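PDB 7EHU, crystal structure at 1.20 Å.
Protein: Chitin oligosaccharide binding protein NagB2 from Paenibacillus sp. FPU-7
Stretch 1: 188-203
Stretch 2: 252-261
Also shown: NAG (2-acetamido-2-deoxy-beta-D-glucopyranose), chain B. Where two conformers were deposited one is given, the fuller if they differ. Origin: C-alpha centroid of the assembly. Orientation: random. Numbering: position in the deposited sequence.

Stretch 1 (188-203) IALGGGSGDGWAINML
Stretch 2 252-261: VLGLKYSEGQ

The contact is a close backbone-to-backbone packing of a glycine-rich loop against a 3-10 segment and the start of a helix, fixed by three hydrogen bonds and flanked by apolar side chains, with 656 Å² buried over both sides.

Two close approaches set the register: the CA atoms of Gly-191 and Gly-260 lie 4.0 Å apart, and those of Gly-193 and Leu-253 lie 3.9 Å apart. At the three glycines of these pairs, a CB would collide: on Gly-191 it would sit 1.9 Å from Lys-256 O, on Gly-193 2.2 Å from Leu-253 O, and on Gly-260 2.2 Å from Gly-191 N. At Gly-192 the obstacle lies within its own stretch, since a CB would come 2.5 Å from Ile-200 CG1.

The loop runs extended through Leu-190 (phi/psi -166/127) and Gly-191 (-108/105), then bends at Gly-192 (-130/22). Gly-192 N donates to Val-252 O (3.0 Å, 161°), and Gly-193 N donates to Leu-255 O (2.9 Å, 162°). Successive amides thus reach carbonyls three residues apart, presented by the 3-10 segment 252-254 and the residue after it. CA-H...O contacts reinforce the fit: Val-252 CA to Leu-190 O at 3.4 Å, Gly-191 CA to Lys-256 O at 3.4 Å, and Tyr-257 CA to Gly-191 O at 3.3 Å.

A type II' turn from Gly-193 to Asp-196, closed by Asp-196 N to Gly-193 O at 2.8 Å, brings the chain to the helix that carries Trp-198, Ala-199 and Met-202. Ser-194 occupies its second position at 52/-128. The CA-to-CB bond of Asp-196 points toward the second stretch, and with chi1 m (-71°) its OD2 accepts a nearly linear bond from Tyr-257 N (2.8 Å, 179°). A carboxylate suits this place because it accepts from an amide in the first turn of helix 257-261. Lys-256, the N-cap residue, donates its own N to Glu-259 OE1 at 2.9 Å.

Tyr-257, chi1 t (173°) and chi2 55°, has the most area covered, 114 Å². The edge of Trp-198 (chi1 p, 77°; chi2 -87°) meets its face, with six-membered ring centroids 4.5 Å apart, planes at 55°, and Trp-198 CH2 3.5 Å from Tyr-257 CZ. One face of the indole carries the bound sugar, Trp-198 CE3 lying 3.5 Å from NAG N2, as befits a chitin oligosaccharide binding protein. Ala-199 CB approaches Tyr-257 CD1 at 3.7 Å, and Met-202 CE (m, t, m) approaches Tyr-257 CE1 at 3.7 Å.

Branched aliphatic side chains pack around Val-252 (chi1 p) and Leu-253: Leu-190 CD2 (t, t) is 3.9 Å and Ile-200 CG1 (m, t) 4.4 Å from Val-252 CG2, while Ile-200 CD1 is 4.2 Å from Leu-253 CD2 (m, t). Water 1 accepts from Gly-191 N (2.9 Å) and donates to Tyr-257 O (3.0 Å).

The helix axes approach to 10.6 Å, with 52° between their N-to-C directions, a gap spanned by side chains.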

ATOM      1  N   ILE A 188       0.917  19.821   2.477  1.00 12.44           N
ATOM      2  CA  ILE A 188       0.792  18.387   2.214  1.00 11.66           C
ATOM      3  C   ILE A 188       1.184  18.104   0.767  1.00 10.89           C
ATOM      4  O   ILE A 188       0.523  18.578  -0.165  1.00 13.33           O
ATOM      5  CB  ILE A 188      -0.639  17.874   2.462  1.00 12.13           C
ATOM      6  CG1 ILE A 188      -1.126  18.190   3.875  1.00 12.97           C
ATOM      7  CG2 ILE A 188      -0.716  16.375   2.194  1.00 11.69           C
ATOM      8  CD1 ILE A 188      -2.610  17.988   4.089  1.00 13.72           C
ATOM      9  N   ALA A 189       2.259  17.339   0.584  1.00 10.15           N
ATOM     10  CA  ALA A 189       2.613  16.822  -0.732  1.00 10.29           C
ATOM     11  C   ALA A 189       1.682  15.686  -1.120  1.00 10.40           C
ATOM     12  O   ALA A 189       1.282  14.877  -0.283  1.00 10.97           O
ATOM     13  CB  ALA A 189       4.043  16.295  -0.704  1.00 11.24           C
ATOM     14  N   LEU A 190       1.347  15.611  -2.407  1.00 11.36           N
ATOM     15  CA  LEU A 190       0.541  14.506  -2.895  1.00 11.79           C
ATOM     16  C   LEU A 190       0.641  14.542  -4.427  1.00 11.38           C
ATOM     17  O   LEU A 190       0.406  15.588  -5.050  1.00 13.02           O
ATOM     18  CB  LEU A 190      -0.905  14.714  -2.467  1.00 11.92           C
ATOM     19  CG  LEU A 190      -1.770  13.447  -2.366  1.00 13.40           C
ATOM     20  CD1 LEU A 190      -3.075  13.762  -1.577  1.00 14.31           C
ATOM     21  CD2 LEU A 190      -1.955  12.596  -3.546  1.00 14.53           C
ATOM     22  N   GLY A 191       1.004  13.422  -5.041  1.00 11.58           N
ATOM     23  CA  GLY A 191       0.959  13.264  -6.482  1.00 12.05           C
ATOM     24  C   GLY A 191      -0.169  12.329  -6.852  1.00 11.87           C
ATOM     25  O   GLY A 191      -0.067  11.128  -6.624  1.00 12.37           O
ATOM     26  N   GLY A 192      -1.266  12.873  -7.380  1.00 13.09           N
ATOM     27  CA  GLY A 192      -2.458  12.089  -7.622  1.00 13.68           C
ATOM     28  C   GLY A 192      -3.027  12.229  -9.022  1.00 14.60           C
ATOM     29  O   GLY A 192      -4.202  11.933  -9.243  1.00 18.30           O
ATOM     30  N   GLY A 193      -2.206  12.650  -9.984  1.00 14.91           N
ATOM     31  CA  GLY A 193      -2.644  12.839 -11.349  1.00 15.53           C
ATOM     32  C   GLY A 193      -2.583  11.559 -12.155  1.00 16.74           C
ATOM     33  O   GLY A 193      -2.289  10.480 -11.648  1.00 16.78           O
ATOM     34  N   SER A 194      -2.861  11.695 -13.453  1.00 18.68           N
ATOM     35  CA  SER A 194      -2.705  10.608 -14.426  1.00 20.51           C
ATOM     36  C   SER A 194      -3.443   9.386 -13.883  1.00 19.29           C
ATOM     37  O   SER A 194      -4.619   9.496 -13.514  1.00 20.57           O
ATOM     38  CB  SER A 194      -1.223  10.394 -14.701  1.00 23.46           C
ATOM     39  OG  SER A 194      -0.543  11.608 -14.943  1.00 27.24           O
ATOM     40  N   GLY A 195      -2.806   8.222 -13.812  1.00 17.02           N
ATOM     41  CA  GLY A 195      -3.450   7.039 -13.283  1.00 15.41           C
ATOM     42  C   GLY A 195      -3.135   6.762 -11.830  1.00 13.97           C
ATOM     43  O   GLY A 195      -3.267   5.619 -11.383  1.00 14.10           O
ATOM     44  N   ASP A 196      -2.755   7.802 -11.079  1.00 12.78           N
ATOM     45  CA  ASP A 196      -2.299   7.664  -9.707  1.00 12.05           C
ATOM     46  C   ASP A 196      -3.323   8.144  -8.675  1.00 11.12           C
ATOM     47  O   ASP A 196      -2.944   8.552  -7.575  1.00 11.44           O
ATOM     48  CB  ASP A 196      -0.951   8.350  -9.505  1.00 12.65           C
ATOM     49  CG  ASP A 196       0.183   7.617 -10.190  1.00 13.52           C
ATOM     50  OD1 ASP A 196       0.059   6.397 -10.407  1.00 17.14           O
ATOM     51  OD2 ASP A 196       1.248   8.229 -10.385  1.00 13.02           O
ATOM     52  N   GLY A 197      -4.618   8.045  -8.991  1.00 11.05           N
ATOM     53  CA  GLY A 197      -5.648   8.405  -8.027  1.00 11.11           C
ATOM     54  C   GLY A 197      -5.576   7.635  -6.720  1.00 10.60           C
ATOM     55  O   GLY A 197      -6.029   8.133  -5.678  1.00 10.94           O
ATOM     56  N   TRP A 198      -5.006   6.428  -6.744  1.00  9.56           N
ATOM     57  CA  TRP A 198      -4.877   5.637  -5.525  1.00  9.11           C
ATOM     58  C   TRP A 198      -4.094   6.398  -4.455  1.00  8.73           C
ATOM     59  O   TRP A 198      -4.297   6.174  -3.254  1.00  8.83           O
ATOM     60  CB  TRP A 198      -4.200   4.295  -5.824  1.00  9.72           C
ATOM     61  CG  TRP A 198      -2.712   4.379  -6.005  1.00  9.29           C
ATOM     62  CD1 TRP A 198      -2.033   4.648  -7.163  1.00  9.55           C
ATOM     63  CD2 TRP A 198      -1.717   4.237  -4.979  1.00  8.58           C
ATOM     64  NE1 TRP A 198      -0.685   4.681  -6.917  1.00  9.88           N
ATOM     65  CE2 TRP A 198      -0.467   4.429  -5.587  1.00  8.86           C
ATOM     66  CE3 TRP A 198      -1.769   3.962  -3.597  1.00  9.32           C
ATOM     67  CZ2 TRP A 198       0.715   4.313  -4.878  1.00  9.58           C
ATOM     68  CZ3 TRP A 198      -0.603   3.871  -2.907  1.00  9.35           C
ATOM     69  CH2 TRP A 198       0.624   4.054  -3.541  1.00  9.76           C
ATOM     70  N   ALA A 199      -3.181   7.281  -4.861  1.00  9.09           N
ATOM     71  CA  ALA A 199      -2.401   8.035  -3.879  1.00  9.30           C
ATOM     72  C   ALA A 199      -3.284   9.012  -3.109  1.00  9.51           C
ATOM     73  O   ALA A 199      -3.080   9.226  -1.906  1.00  9.58           O
ATOM     74  CB  ALA A 199      -1.269   8.768  -4.584  1.00  9.69           C
ATOM     75  N   ILE A 200      -4.256   9.623  -3.792  1.00  9.67           N
ATOM     76  CA  ILE A 200      -5.262  10.428  -3.102  1.00  9.98           C
ATOM     77  C   ILE A 200      -6.075   9.542  -2.174  1.00 10.34           C
ATOM     78  O   ILE A 200      -6.409   9.929  -1.049  1.00  9.79           O
ATOM     79  CB  ILE A 200      -6.169  11.151  -4.110  1.00 10.68           C
ATOM     80  CG1 ILE A 200      -5.384  12.099  -5.020  1.00 11.42           C
ATOM     81  CG2 ILE A 200      -7.259  11.942  -3.373  1.00 12.12           C
ATOM     82  CD1 ILE A 200      -6.140  12.466  -6.305  1.00 13.20           C
ATOM     83  N   ASN A 201      -6.409   8.340  -2.635  1.00 10.14           N
ATOM     84  CA  ASN A 201      -7.222   7.442  -1.829  1.00  9.89           C
ATOM     85  C   ASN A 201      -6.541   6.991  -0.548  1.00  9.45           C
ATOM     86  O   ASN A 201      -7.238   6.589   0.387  1.00  9.68           O
ATOM     87  CB  ASN A 201      -7.703   6.241  -2.641  1.00 10.19           C
ATOM     88  CG  ASN A 201      -8.860   6.594  -3.572  1.00 10.68           C
ATOM     89  OD1 ASN A 201      -9.561   7.584  -3.374  1.00 11.64           O
ATOM     90  ND2 ASN A 201      -9.074   5.758  -4.574  1.00 10.85           N
ATOM     91  N   MET A 202      -5.213   7.040  -0.463  1.00  8.90           N
ATOM     92  CA  MET A 202      -4.583   6.746   0.828  1.00  8.98           C
ATOM     93  C   MET A 202      -5.099   7.711   1.878  1.00  9.37           C
ATOM     94  O   MET A 202      -5.538   7.319   2.965  1.00 10.07           O
ATOM     95  CB  MET A 202      -3.063   6.892   0.707  1.00  8.64           C
ATOM     96  CG  MET A 202      -2.392   5.766  -0.067  1.00  9.30           C
ATOM     97  SD  MET A 202      -0.592   5.708   0.212  1.00  8.76           S
ATOM     98  CE  MET A 202      -0.087   7.030  -0.905  1.00  9.83           C
ATOM     99  N   LEU A 203      -5.065   8.994   1.550  1.00  9.46           N
ATOM    100  CA  LEU A 203      -5.532  10.019   2.464  1.00 10.31           C
ATOM    101  C   LEU A 203      -7.034   9.950   2.649  1.00 11.04           C
ATOM    102  O   LEU A 203      -7.530  10.058   3.774  1.00 11.42           O
ATOM    103  CB  LEU A 203      -5.101  11.382   1.933  1.00 11.55           C
ATOM    104  CG  LEU A 203      -5.448  12.582   2.808  1.00 12.00           C
ATOM    105  CD1 LEU A 203      -4.879  12.442   4.218  1.00 12.70           C
ATOM    106  CD2 LEU A 203      -4.948  13.869   2.158  1.00 13.10           C
ATOM    107  N   VAL A 252      -1.500  18.831  -7.253  1.00 16.82           N
ATOM    108  CA  VAL A 252      -1.722  17.403  -7.015  1.00 16.07           C
ATOM    109  C   VAL A 252      -2.115  16.667  -8.294  1.00 15.43           C
ATOM    110  O   VAL A 252      -1.629  15.560  -8.556  1.00 15.75           O
ATOM    111  CB  VAL A 252      -2.756  17.212  -5.889  1.00 15.94           C
ATOM    112  CG1 VAL A 252      -4.046  17.972  -6.177  1.00 16.76           C
ATOM    113  CG2 VAL A 252      -3.042  15.711  -5.664  1.00 15.21           C
ATOM    114  N   LEU A 253      -3.003  17.252  -9.103  1.00 16.29           N
ATOM    115  CA  LEU A 253      -3.480  16.544 -10.290  1.00 16.97           C
ATOM    116  C   LEU A 253      -2.494  16.618 -11.452  1.00 18.46           C
ATOM    117  O   LEU A 253      -2.693  15.917 -12.452  1.00 19.42           O
ATOM    118  CB  LEU A 253      -4.871  17.040 -10.719  1.00 18.04           C
ATOM    119  CG  LEU A 253      -5.985  16.885  -9.681  1.00 19.45           C
ATOM    120  CD1 LEU A 253      -7.315  17.394 -10.246  1.00 20.83           C
ATOM    121  CD2 LEU A 253      -6.139  15.433  -9.222  1.00 19.25           C
ATOM    122  N   GLY A 254      -1.426  17.400 -11.325  1.00 18.78           N
ATOM    123  CA  GLY A 254      -0.400  17.489 -12.344  1.00 19.17           C
ATOM    124  C   GLY A 254       0.846  16.689 -12.034  1.00 17.92           C
ATOM    125  O   GLY A 254       1.825  16.773 -12.789  1.00 20.08           O
ATOM    126  N   LEU A 255       0.840  15.910 -10.951  1.00 15.42           N
ATOM    127  CA  LEU A 255       2.021  15.196 -10.498  1.00 14.82           C
ATOM    128  C   LEU A 255       1.719  13.716 -10.368  1.00 14.55           C
ATOM    129  O   LEU A 255       0.640  13.335  -9.907  1.00 17.17           O
ATOM    130  CB  LEU A 255       2.441  15.715  -9.125  1.00 15.03           C
ATOM    131  CG  LEU A 255       2.919  17.164  -9.111  1.00 16.35           C
ATOM    132  CD1 LEU A 255       2.982  17.662  -7.661  1.00 16.71           C
ATOM    133  CD2 LEU A 255       4.279  17.326  -9.773  1.00 17.75           C
ATOM    134  N   LYS A 256       2.689  12.891 -10.740  1.00 13.42           N
ATOM    135  CA  LYS A 256       2.644  11.458 -10.489  1.00 13.80           C
ATOM    136  C   LYS A 256       2.932  11.184  -9.013  1.00 12.06           C
ATOM    137  O   LYS A 256       3.515  12.012  -8.309  1.00 11.54           O
ATOM    138  CB  LYS A 256       3.719  10.764 -11.331  1.00 17.43           C
ATOM    139  CG  LYS A 256       3.638  10.980 -12.842  1.00 22.36           C
ATOM    140  CD  LYS A 256       4.594  10.044 -13.607  1.00 27.47           C
ATOM    141  CE  LYS A 256       6.049  10.108 -13.107  1.00 30.31           C
ATOM    142  NZ  LYS A 256       7.037   9.889 -14.212  1.00 32.30           N
ATOM    143  N   TYR A 257       2.548   9.983  -8.571  1.00 11.87           N
ATOM    144  CA  TYR A 257       2.780   9.557  -7.191  1.00 10.73           C
ATOM    145  C   TYR A 257       4.209   9.851  -6.762  1.00 10.32           C
ATOM    146  O   TYR A 257       4.437  10.443  -5.705  1.00  9.85           O
ATOM    147  CB  TYR A 257       2.517   8.047  -7.099  1.00 11.11           C
ATOM    148  CG  TYR A 257       2.866   7.394  -5.798  1.00 10.24           C
ATOM    149  CD1 TYR A 257       2.354   7.856  -4.601  1.00 10.28           C
ATOM    150  CD2 TYR A 257       3.687   6.281  -5.778  1.00 10.23           C
ATOM    151  CE1 TYR A 257       2.660   7.230  -3.408  1.00  9.87           C
ATOM    152  CE2 TYR A 257       4.003   5.643  -4.608  1.00  9.47           C
ATOM    153  CZ  TYR A 257       3.469   6.107  -3.423  1.00  9.20           C
ATOM    154  OH  TYR A 257       3.776   5.412  -2.275  1.00  9.73           O
ATOM    155  N   SER A 258       5.183   9.405  -7.557  1.00 10.97           N
ATOM    156  CA  SER A 258       6.583   9.549  -7.170  0.73 12.63           C
ATOM    157  C   SER A 258       7.028  11.008  -7.160  1.00 11.25           C
ATOM    158  O   SER A 258       7.956  11.373  -6.417  1.00 12.34           O
ATOM    159  CB  SER A 258       7.457   8.739  -8.118  0.73 14.55           C
ATOM    160  OG  SER A 258       7.325   9.214  -9.452  0.73 15.23           O
ATOM    161  N   GLU A 259       6.374  11.857  -7.954  1.00 11.61           N
ATOM    162  CA  GLU A 259       6.691  13.280  -7.930  1.00 12.00           C
ATOM    163  C   GLU A 259       6.152  13.943  -6.674  1.00 11.68           C
ATOM    164  O   GLU A 259       6.796  14.849  -6.136  1.00 11.39           O
ATOM    165  CB  GLU A 259       6.132  13.930  -9.198  1.00 13.01           C
ATOM    166  CG  GLU A 259       6.872  13.483 -10.481  1.00 14.79           C
ATOM    167  CD  GLU A 259       6.194  13.902 -11.790  1.00 16.55           C
ATOM    168  OE1 GLU A 259       4.998  14.187 -11.796  1.00 16.47           O
ATOM    169  OE2 GLU A 259       6.903  13.921 -12.820  1.00 22.43           O
ATOM    170  N   GLY A 260       5.003  13.483  -6.164  1.00 10.76           N
ATOM    171  CA  GLY A 260       4.556  13.924  -4.855  1.00 10.70           C
ATOM    172  C   GLY A 260       5.526  13.527  -3.758  1.00 10.26           C
ATOM    173  O   GLY A 260       5.819  14.314  -2.857  1.00 10.49           O
ATOM    174  N   GLN A 261       6.050  12.301  -3.827  1.00 10.04           N
ATOM    175  CA  GLN A 261       7.035  11.866  -2.844  1.00 10.01           C
ATOM    176  C   GLN A 261       8.267  12.762  -2.894  1.00  9.77           C
ATOM    177  O   GLN A 261       8.766  13.194  -1.849  1.00  9.60           O
ATOM    178  CB  GLN A 261       7.425  10.411  -3.102  1.00 10.01           C
ATOM    179  CG  GLN A 261       6.306   9.420  -2.845  1.00 10.98           C
ATOM    180  CD  GLN A 261       6.724   8.002  -3.148  1.00 11.29           C
ATOM    181  OE1 GLN A 261       7.452   7.774  -4.121  1.00 12.45           O
ATOM    182  NE2 GLN A 261       6.320   7.053  -2.316  1.00 10.40           N
TER
HETATM  183  C1  NAG B   3      -0.223  -0.003  -2.588  1.00  8.40           C
HETATM  184  C2  NAG B   3      -1.417  -0.020  -3.512  1.00  7.93           C
HETATM  185  C3  NAG B   3      -2.666   0.480  -2.788  1.00  7.72           C
HETATM  186  C4  NAG B   3      -2.885  -0.312  -1.503  1.00  7.25           C
HETATM  187  C5  NAG B   3      -1.625  -0.284  -0.643  1.00  7.50           C
HETATM  188  C6  NAG B   3      -1.729  -1.137   0.604  1.00  7.98           C
HETATM  189  C7  NAG B   3      -1.101   0.194  -5.932  1.00 10.11           C
HETATM  190  C8  NAG B   3      -0.878   1.140  -7.081  1.00 10.75           C
HETATM  191  N2  NAG B   3      -1.181   0.750  -4.722  1.00  7.92           N
HETATM  192  O3  NAG B   3      -3.773   0.342  -3.670  1.00  8.76           O
HETATM  193  O4  NAG B   3      -3.947   0.230  -0.724  1.00  8.29           O
HETATM  194  O5  NAG B   3      -0.512  -0.761  -1.416  1.00  7.91           O
HETATM  195  O6  NAG B   3      -1.964  -2.502   0.293  1.00  8.62           O
HETATM  196  O7  NAG B   3      -1.217  -1.022  -6.096  1.00 12.22           O
HETATM  197  O   HOH W   1       2.476  11.373  -3.670  1.00 11.14           O
HETATM  198  O   HOH W   2      -4.612  14.317 -13.790  1.00 32.61           O
HETATM  199  O   HOH W   3      -1.092  14.569 -14.567  1.00 34.41           O